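Local structure of type II restriction enzyme NgoMIV (Neisseria gonorrhoeae, 1FIU) at residues I[13-18]-I[70-75]; I[32-37]-I[225-230]. The protein recognises the double-stranded DNA sequence 5'-GCCGGC-3' as a homotetramer and cleaves it after the first G, using magnesium ions. All coordinates share one frame; numbering follows the deposited sequence.

Interaction 1: residues I[13-18]-I[70-75]; sequences HKKLLD and EAICSE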
loop_
_atom_site.group_PDB
_atom_site.type_symbol
_atom_site.label_atom_id
_atom_site.label_comp_id
_atom_site.label_asym_id
_atom_site.label_seq_id
_atom_site.Cartn_x
_atom_site.Cartn_y
_atom_site.Cartn_z
ATOM N N HIS I 13 -21.803 24.534 -16.872
ATOM C CA HIS I 13 -22.675 25.082 -15.831
ATOM C C HIS I 13 -24.117 25.207 -16.316
ATOM O O HIS I 13 -25.066 24.903 -15.582
ATOM C CB HIS I 13 -22.157 26.445 -15.380
ATOM C CG HIS I 13 -20.925 26.369 -14.539
ATOM N ND1 HIS I 13 -20.043 27.421 -14.412
ATOM C CD2 HIS I 13 -20.439 25.369 -13.768
ATOM C CE1 HIS I 13 -19.061 27.069 -13.600
ATOM N NE2 HIS I 13 -19.279 25.830 -13.193
ATOM N N LYS I 14 -24.282 25.639 -17.562
ATOM C CA LYS I 14 -25.618 25.806 -18.120
ATOM C C LYS I 14 -26.403 24.500 -18.156
ATOM O O LYS I 14 -27.610 24.495 -17.930
ATOM C CB LYS I 14 -25.535 26.425 -19.517
ATOM C CG LYS I 14 -26.873 26.834 -20.103
ATOM C CD LYS I 14 -26.679 27.608 -21.405
ATOM C CE LYS I 14 -28.012 28.074 -21.990
ATOM N NZ LYS I 14 -28.846 26.940 -22.492
ATOM N N LYS I 15 -25.739 23.382 -18.435
ATOM C CA LYS I 15 -26.437 22.110 -18.442
ATOM C C LYS I 15 -26.924 21.754 -17.037
ATOM O O LYS I 15 -28.005 21.179 -16.856
ATOM C CB LYS I 15 -25.513 21.005 -18.965
ATOM C CG LYS I 15 -25.131 21.184 -20.426
ATOM C CD LYS I 15 -24.240 20.016 -20.886
ATOM C CE LYS I 15 -23.866 20.143 -22.358
ATOM N NZ LYS I 15 -22.902 19.059 -22.754
ATOM N N LEU I 16 -26.112 22.087 -16.036
ATOM C CA LEU I 16 -26.494 21.808 -14.664
ATOM C C LEU I 16 -27.701 22.684 -14.305
ATOM O O LEU I 16 -28.582 22.240 -13.588
ATOM C CB LEU I 16 -25.328 22.094 -13.703
ATOM C CG LEU I 16 -24.117 21.150 -13.808
ATOM C CD1 LEU I 16 -23.024 21.636 -12.875
ATOM C CD2 LEU I 16 -24.524 19.721 -13.470
ATOM N N LEU I 17 -27.726 23.920 -14.798
ATOM C CA LEU I 17 -28.860 24.797 -14.503
ATOM C C LEU I 17 -30.106 24.367 -15.271
ATOM O O LEU I 17 -31.181 24.195 -14.690
ATOM C CB LEU I 17 -28.531 26.258 -14.859
ATOM C CG LEU I 17 -27.385 26.895 -14.087
ATOM C CD1 LEU I 17 -27.217 28.355 -14.535
ATOM C CD2 LEU I 17 -27.680 26.822 -12.600
ATOM N N ASP I 18 -29.963 24.177 -16.579
ATOM C CA ASP I 18 -31.110 23.805 -17.401
ATOM C C ASP I 18 -31.774 22.499 -16.966
ATOM O O ASP I 18 -32.986 22.342 -17.103
ATOM C CB ASP I 18 -30.708 23.730 -18.888
ATOM C CG ASP I 18 -30.378 25.098 -19.495
ATOM O OD1 ASP I 18 -30.507 26.149 -18.823
ATOM O OD2 ASP I 18 -29.979 25.122 -20.679
ATOM N N GLU I 70 -22.645 12.939 -13.486
ATOM C CA GLU I 70 -21.672 12.115 -14.188
ATOM C C GLU I 70 -21.777 12.385 -15.687
ATOM O O GLU I 70 -20.778 12.584 -16.368
ATOM C CB GLU I 70 -21.921 10.617 -13.959
ATOM C CG GLU I 70 -21.597 10.103 -12.569
ATOM C CD GLU I 70 -21.929 8.627 -12.394
ATOM O OE1 GLU I 70 -22.334 7.979 -13.389
ATOM O OE2 GLU I 70 -21.775 8.110 -11.262
ATOM N N ALA I 71 -23.005 12.371 -16.201
ATOM C CA ALA I 71 -23.200 12.571 -17.635
ATOM C C ALA I 71 -22.689 13.928 -18.125
ATOM O O ALA I 71 -21.995 14.020 -19.136
ATOM C CB ALA I 71 -24.686 12.409 -17.985
ATOM N N ILE I 72 -23.026 14.989 -17.392
ATOM C CA ILE I 72 -22.605 16.331 -17.765
ATOM C C ILE I 72 -21.079 16.495 -17.650
ATOM O O ILE I 72 -20.462 17.158 -18.480
ATOM C CB ILE I 72 -23.387 17.352 -16.919
ATOM C CG1 ILE I 72 -24.859 17.283 -17.366
ATOM C CG2 ILE I 72 -22.823 18.737 -17.088
ATOM C CD1 ILE I 72 -25.858 18.016 -16.461
ATOM N N CYS I 73 -20.479 15.888 -16.623
ATOM C CA CYS I 73 -19.024 15.933 -16.489
ATOM C C CYS I 73 -18.381 15.231 -17.685
ATOM O O CYS I 73 -17.394 15.729 -18.250
ATOM C CB CYS I 73 -18.585 15.238 -15.193
ATOM S SG CYS I 73 -18.726 16.309 -13.714
ATOM N N SER I 74 -18.957 14.094 -18.082
ATOM C CA SER I 74 -18.441 13.327 -19.215
ATOM C C SER I 74 -18.443 14.138 -20.506
ATOM O O SER I 74 -17.463 14.130 -21.273
ATOM C CB SER I 74 -19.285 12.078 -19.421
ATOM O OG SER I 74 -18.655 11.215 -20.351
ATOM N N GLU I 75 -19.549 14.835 -20.754
ATOM C CA GLU I 75 -19.681 15.641 -21.961
ATOM C C GLU I 75 -18.675 16.782 -21.996
ATOM O O GLU I 75 -18.115 17.073 -23.040
ATOM C CB GLU I 75 -21.115 16.177 -22.076
ATOM C CG GLU I 75 -22.105 15.061 -22.261
ATOM C CD GLU I 75 -23.536 15.537 -22.329
ATOM O OE1 GLU I 75 -23.799 16.721 -22.019
ATOM O OE2 GLU I 75 -24.402 14.711 -22.689
HETATM O O HOH W 1 -20.890 19.708 -20.105
#
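Ile72, Lys15 and Leu16 form a small apolar helix-helix contact with a salt bridge along one side. It joins the last turns of helix 4-18 to the middle of helix 62-81. The two segments run nearly antiparallel, at 155°, with their axes 10.1 Å apart at closest approach.

Ile72 is the apolar centre. Its CG1 lies beside the backbone N, with chi1 at -68°, and the extended arm carries CD1 across to the other helix. There CD1 meets Leu16 CD2 at 3.7 Å. The same methyl rests against the backbone, 3.8 Å from Lys15 O. The second branch, CG2, sits 4.0 Å from Lys15 CB. Ile72 thus touches the root of the lysine and the tip of the leucine at once. Phe12, on helix 4-18 as well, also packs on Ile72.

Beyond CB, which rests on Ile72, the Lys15 chain runs extended to Glu75. Lys15 NZ reaches Glu75 OE1 at 2.6 Å. It arrives on the anti side of the carboxylate oxygen, 34° out of the carboxylate plane. A water accepts a weak bond from the ammonium group and donates to the carbonyl of Ile72, with 3.1 Å between the water and Ile72 O. Leu16 is buried and also packs on Phe244.

Chemistry changes across this seam: methyl groups pack on the inner side, and opposite charges pair on the outer side. Glu75 is exposed, so solvent probably screens the ion pair in part.

Interaction 2: residues I[32-37]-I[225-230]; sequences NADGSN and PSRISS. With nucleotides of chain D; nucleotides of chain A.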
loop_
_atom_site.group_PDB
_atom_site.type_symbol
_atom_site.label_atom_id
_atom_site.label_comp_id
_atom_site.label_asym_id
_atom_site.label_seq_id
_atom_site.Cartn_x
_atom_site.Cartn_y
_atom_site.Cartn_z
ATOM N N ASN I 32 -26.975 21.755 -3.947
ATOM C CA ASN I 32 -25.756 21.026 -3.601
ATOM C C ASN I 32 -25.355 21.385 -2.163
ATOM O O ASN I 32 -24.288 20.998 -1.682
ATOM C CB ASN I 32 -24.608 21.298 -4.602
ATOM C CG ASN I 32 -24.209 22.739 -4.662
ATOM O OD1 ASN I 32 -25.026 23.633 -4.420
ATOM N ND2 ASN I 32 -22.944 22.993 -4.997
ATOM N N ALA I 33 -26.235 22.117 -1.469
ATOM C CA ALA I 33 -25.972 22.498 -0.079
ATOM C C ALA I 33 -26.521 21.484 0.922
ATOM O O ALA I 33 -27.370 20.665 0.602
ATOM C CB ALA I 33 -26.603 23.874 0.223
ATOM N N ASP I 34 -26.002 21.554 2.145
ATOM C CA ASP I 34 -26.468 20.730 3.247
ATOM C C ASP I 34 -27.190 21.804 4.077
ATOM O O ASP I 34 -26.539 22.595 4.748
ATOM C CB ASP I 34 -25.268 20.160 4.025
ATOM C CG ASP I 34 -25.678 19.476 5.327
ATOM O OD1 ASP I 34 -26.884 19.490 5.661
ATOM O OD2 ASP I 34 -24.792 18.942 6.023
ATOM N N GLY I 35 -28.524 21.840 4.014
ATOM C CA GLY I 35 -29.283 22.862 4.732
ATOM C C GLY I 35 -29.119 22.983 6.238
ATOM O O GLY I 35 -29.517 23.983 6.837
ATOM N N SER I 36 -28.525 21.978 6.860
ATOM C CA SER I 36 -28.338 21.985 8.308
ATOM C C SER I 36 -27.080 22.740 8.698
ATOM O O SER I 36 -26.768 22.886 9.891
ATOM C CB SER I 36 -28.222 20.540 8.804
ATOM O OG SER I 36 -26.900 20.050 8.567
ATOM N N ASN I 37 -26.347 23.225 7.700
ATOM C CA ASN I 37 -25.093 23.914 7.982
ATOM C C ASN I 37 -25.084 25.296 7.366
ATOM O O ASN I 37 -25.175 25.425 6.144
ATOM C CB ASN I 37 -23.923 23.074 7.442
ATOM C CG ASN I 37 -22.571 23.647 7.819
ATOM O OD1 ASN I 37 -21.962 24.399 7.056
ATOM N ND2 ASN I 37 -22.103 23.313 9.019
ATOM N N PRO I 225 -15.122 23.483 1.824
ATOM C CA PRO I 225 -13.726 23.039 1.818
ATOM C C PRO I 225 -13.501 21.865 2.768
ATOM O O PRO I 225 -12.706 20.965 2.472
ATOM C CB PRO I 225 -12.954 24.294 2.272
ATOM C CG PRO I 225 -13.763 25.400 1.618
ATOM C CD PRO I 225 -15.201 24.961 1.894
ATOM N N SER I 226 -14.186 21.864 3.916
ATOM C CA SER I 226 -13.998 20.776 4.875
ATOM C C SER I 226 -14.382 19.429 4.277
ATOM O O SER I 226 -13.628 18.465 4.407
ATOM C CB SER I 226 -14.796 21.025 6.173
ATOM O OG SER I 226 -16.181 21.073 5.924
ATOM N N ARG I 227 -15.533 19.351 3.616
ATOM C CA ARG I 227 -15.945 18.078 3.029
ATOM C C ARG I 227 -15.079 17.722 1.822
ATOM O O ARG I 227 -14.733 16.552 1.625
ATOM C CB ARG I 227 -17.435 18.129 2.678
ATOM C CG ARG I 227 -18.300 17.723 3.882
ATOM C CD ARG I 227 -19.760 18.123 3.745
ATOM N NE ARG I 227 -20.522 17.519 4.826
ATOM C CZ ARG I 227 -21.671 17.989 5.304
ATOM N NH1 ARG I 227 -22.217 19.088 4.806
ATOM N NH2 ARG I 227 -22.285 17.341 6.276
ATOM N N ILE I 228 -14.701 18.717 1.033
ATOM C CA ILE I 228 -13.813 18.452 -0.101
ATOM C C ILE I 228 -12.494 17.851 0.438
ATOM O O ILE I 228 -11.938 16.891 -0.149
ATOM C CB ILE I 228 -13.468 19.760 -0.851
ATOM C CG1 ILE I 228 -14.725 20.324 -1.514
ATOM C CG2 ILE I 228 -12.322 19.517 -1.869
ATOM C CD1 ILE I 228 -14.556 21.770 -1.924
ATOM N N SER I 229 -11.998 18.395 1.555
ATOM C CA SER I 229 -10.727 17.946 2.122
ATOM C C SER I 229 -10.697 16.474 2.528
ATOM O O SER I 229 -9.612 15.878 2.578
ATOM C CB SER I 229 -10.320 18.836 3.325
ATOM O OG SER I 229 -11.025 18.461 4.509
ATOM N N SER I 230 -11.871 15.889 2.793
ATOM C CA SER I 230 -11.938 14.487 3.199
ATOM C C SER I 230 -11.461 13.545 2.078
ATOM O O SER I 230 -11.140 12.407 2.346
ATOM C CB SER I 230 -13.349 14.093 3.666
ATOM O OG SER I 230 -14.297 14.101 2.618
ATOM P P DC D 5 -34.360 15.475 8.282
ATOM O OP1 DC D 5 -35.605 14.794 8.667
ATOM O OP2 DC D 5 -34.351 16.927 8.030
ATOM O "O5'" DC D 5 -33.255 15.232 9.396
ATOM C "C5'" DC D 5 -33.037 13.940 9.938
ATOM C "C4'" DC D 5 -31.896 13.988 10.926
ATOM O "O4'" DC D 5 -30.635 14.064 10.223
ATOM C "C3'" DC D 5 -31.925 15.196 11.869
ATOM O "O3'" DC D 5 -31.665 14.747 13.201
ATOM C "C2'" DC D 5 -30.761 16.052 11.408
ATOM C "C1'" DC D 5 -29.800 14.990 10.902
ATOM N N1 DC D 5 -28.765 15.434 9.967
ATOM C C2 DC D 5 -27.497 14.797 10.007
ATOM O O2 DC D 5 -27.305 13.894 10.835
ATOM N N3 DC D 5 -26.536 15.186 9.141
ATOM C C4 DC D 5 -26.793 16.155 8.245
ATOM N N4 DC D 5 -25.818 16.500 7.390
ATOM C C5 DC D 5 -28.065 16.814 8.184
ATOM C C6 DC D 5 -29.005 16.429 9.061
ATOM P P DC A 3 -17.753 20.754 11.170
ATOM O OP1 DC A 3 -16.291 20.990 11.318
ATOM O OP2 DC A 3 -18.518 21.494 10.128
ATOM O "O5'" DC A 3 -17.998 19.198 10.917
ATOM C "C5'" DC A 3 -17.734 18.252 11.944
ATOM C "C4'" DC A 3 -18.346 16.916 11.598
ATOM O "O4'" DC A 3 -19.783 16.955 11.744
ATOM C "C3'" DC A 3 -18.086 16.480 10.152
ATOM O "O3'" DC A 3 -17.883 15.067 10.143
ATOM C "C2'" DC A 3 -19.411 16.776 9.467
ATOM C "C1'" DC A 3 -20.374 16.405 10.570
ATOM N N1 DC A 3 -21.732 16.954 10.455
ATOM C C2 DC A 3 -22.724 16.409 11.257
ATOM O O2 DC A 3 -22.434 15.475 12.013
ATOM N N3 DC A 3 -23.985 16.920 11.201
ATOM C C4 DC A 3 -24.246 17.947 10.391
ATOM N N4 DC A 3 -25.492 18.454 10.392
ATOM C C5 DC A 3 -23.245 18.512 9.547
ATOM C C6 DC A 3 -22.015 17.982 9.605
#
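Asp34 and Arg227 form a salt bridge at the DNA-reading surface, where the loop 32-37 and the first turns of helix 225-232 meet two cytosines. Arg227 grips the aspartate end-on, with both terminal nitrogens on one oxygen. Asp34 OD2 uses its anti lone pair for Arg227 NH1, 2.9 Å away. Arg227 NH2 lies 3.0 Å from Asp34 OD2, nearly in line with the C-O bond. The oxygen sits at the guanidinium edge, and the two flat groups are 29° from coplanar.

Asp34 OD2 has a third donor, the amino group of a DNA base: N4 of DC5 of chain D lies 3.0 Å away. With CG anti to the backbone N, at chi1 171°, the carboxylate is directed to the Arg227 guanidinium. Its other oxygen is tied back to the loop in an Asx turn. Ser36 N and Ser36 OG both donate to Asp34 OD1, from the same face of the carboxylate and at 3.2 Å and 3.0 Å. These bonds restrict rotation of the carboxylate.

Ser36 OG also accepts from a base, with N4 of DC3 of chain A at 2.8 Å. A type I turn from Asp34 to Asn37 shapes this part of the loop. Asn37 then caps helix 38-50 through its bond to Ser40 N.

Here protein acceptors meet cytosine amino groups, as in direct readout of bases by a restriction endonuclease; Arg227 probably fixes the position of the Asp34 acceptor, and its NH2 makes a weak bond to a guanine O6.

In the fold
Interaction 1 joins two helices, 4-18 and 62-81, in a partly buried seam. Interaction 2 joins a loop to the start of helix 225-232 and is buried with DNA in place. Their nearest atoms are about 8 Å apart and do not touch, but their segments alternate along the chain. Helix 4-18 leads into the loop of interaction 2. Each contact has a salt bridge, in a different setting. In 13-18/70-75 it borders apolar packing, with the side chain of Ile72 about 8 Å from that of the magnesium ligand Cys186. In 32-37/225-230 it is the contact itself, lies away from the metal site and shares its oxygen with a base.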